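Toxin secretion ATP-binding protein (Vibrio parahaemolyticus RIMD 2210633, PDB 3B79) is probably an ABC-type exporter that couples ATP hydrolysis to secretion across the membrane, represented here by its N-terminal peptidase C39-like domain. Local coordinates at residues Leu74-Lys77 against Ser81-Leu84. Sequence-based numbering, arbitrary orientation.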
loop_
_atom_site.group_PDB
_atom_site.type_symbol
_atom_site.label_atom_id
_atom_site.label_comp_id
_atom_site.label_asym_id
_atom_site.label_seq_id
_atom_site.Cartn_x
_atom_site.Cartn_y
_atom_site.Cartn_z
ATOM N N LEU A 74 -0.877 2.078 -3.135
ATOM C CA LEU A 74 -1.302 2.236 -4.524
ATOM C C LEU A 74 -1.697 0.890 -5.092
ATOM O O LEU A 74 -0.995 -0.116 -4.898
ATOM C CB LEU A 74 -0.164 2.779 -5.360
ATOM C CG LEU A 74 0.472 4.103 -4.914
ATOM C CD1 LEU A 74 1.544 4.527 -5.871
ATOM C CD2 LEU A 74 -0.573 5.185 -4.696
ATOM N N VAL A 75 -2.800 0.874 -5.848
ATOM C CA VAL A 75 -3.143 -0.316 -6.622
ATOM C C VAL A 75 -2.482 -0.204 -7.978
ATOM O O VAL A 75 -2.629 0.790 -8.706
ATOM C CB VAL A 75 -4.673 -0.395 -6.789
ATOM C CG1 VAL A 75 -5.033 -1.596 -7.657
ATOM C CG2 VAL A 75 -5.373 -0.473 -5.420
ATOM N N LEU A 76 -1.704 -1.234 -8.320
ATOM C CA LEU A 76 -0.889 -1.239 -9.554
ATOM C C LEU A 76 -1.487 -2.292 -10.514
ATOM O O LEU A 76 -2.248 -3.165 -10.114
ATOM C CB LEU A 76 0.567 -1.605 -9.233
ATOM C CG LEU A 76 1.243 -0.660 -8.222
ATOM C CD1 LEU A 76 2.652 -1.183 -7.954
ATOM C CD2 LEU A 76 1.293 0.783 -8.695
ATOM N N LYS A 77 -1.128 -2.173 -11.780
ATOM C CA LYS A 77 -1.631 -3.094 -12.813
ATOM C C LYS A 77 -1.259 -4.532 -12.474
ATOM O O LYS A 77 -0.235 -4.799 -11.857
ATOM C CB LYS A 77 -1.028 -2.720 -14.172
ATOM C CG LYS A 77 -1.538 -1.404 -14.733
ATOM C CD LYS A 77 -0.789 -1.078 -16.027
ATOM C CE LYS A 77 -1.321 0.244 -16.594
ATOM N NZ LYS A 77 -0.470 0.691 -17.766
ATOM N N SER A 81 0.644 -4.079 -5.960
ATOM C CA SER A 81 0.436 -2.897 -5.104
ATOM C C SER A 81 1.777 -2.488 -4.546
ATOM O O SER A 81 2.719 -3.300 -4.474
ATOM C CB SER A 81 -0.513 -3.198 -3.944
ATOM O OG SER A 81 0.124 -4.045 -2.997
ATOM N N CYS A 82 1.834 -1.255 -4.096
ATOM C CA CYS A 82 3.000 -0.810 -3.345
ATOM C C CYS A 82 2.595 0.275 -2.363
ATOM O O CYS A 82 1.477 0.805 -2.424
ATOM C CB CYS A 82 4.149 -0.309 -4.238
ATOM S SG CYS A 82 3.778 1.223 -5.150
ATOM N N VAL A 83 3.493 0.579 -1.432
ATOM C CA VAL A 83 3.322 1.758 -0.610
ATOM C C VAL A 83 3.936 2.935 -1.369
ATOM O O VAL A 83 5.044 2.810 -1.910
ATOM C CB VAL A 83 4.035 1.630 0.754
ATOM C CG1 VAL A 83 3.796 2.838 1.636
ATOM C CG2 VAL A 83 3.535 0.358 1.455
ATOM N N LEU A 84 3.251 4.081 -1.371
ATOM C CA LEU A 84 3.846 5.334 -1.810
ATOM C C LEU A 84 4.263 6.081 -0.553
ATOM O O LEU A 84 3.416 6.478 0.274
ATOM C CB LEU A 84 2.817 6.191 -2.591
ATOM C CG LEU A 84 3.388 7.526 -3.075
ATOM C CD1 LEU A 84 4.607 7.343 -4.013
ATOM C CD2 LEU A 84 2.272 8.338 -3.823
#
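Leu74 and Cys82 form a hydrogen-bonded antiparallel pair in the beta hairpin of strands 72-76 and 80-88, the two middle strands of the six-stranded sheet in this peptidase C39-like domain. Two backbone bonds define the pair: Leu74 N to Cys82 O at 2.8 Å and Cys82 N to Leu74 O at 3.2 Å. Ser81 CA lies 3.1 Å from Leu74 O, a CA-H...O contact that gives this carbonyl a second, weaker donor.

Leu74, Leu76, Cys82 and Leu84 share one face. The rotation of Cys82 about its first side-chain bond (chi1 67°) brings SG against both leucines of the other strand, 3.9 Å from Leu76 CD1 and 4.1 Å from Leu74 CD1. Leu74 crosses Leu84 at a slant, its CD1 3.9 Å from Leu84 CB, and Leu113 of helix 110-116 touches all three leucines. On the reverse face, Ser81 OG hydrogen-bonds to Ser11 OG of helix 7-18.

The chemistry is thus divided by face: thiol and leucine methyls make an apolar layer beneath helix 110-116, whereas the buried Ser81 hydroxyl is satisfied by a polar link to helix 7-18.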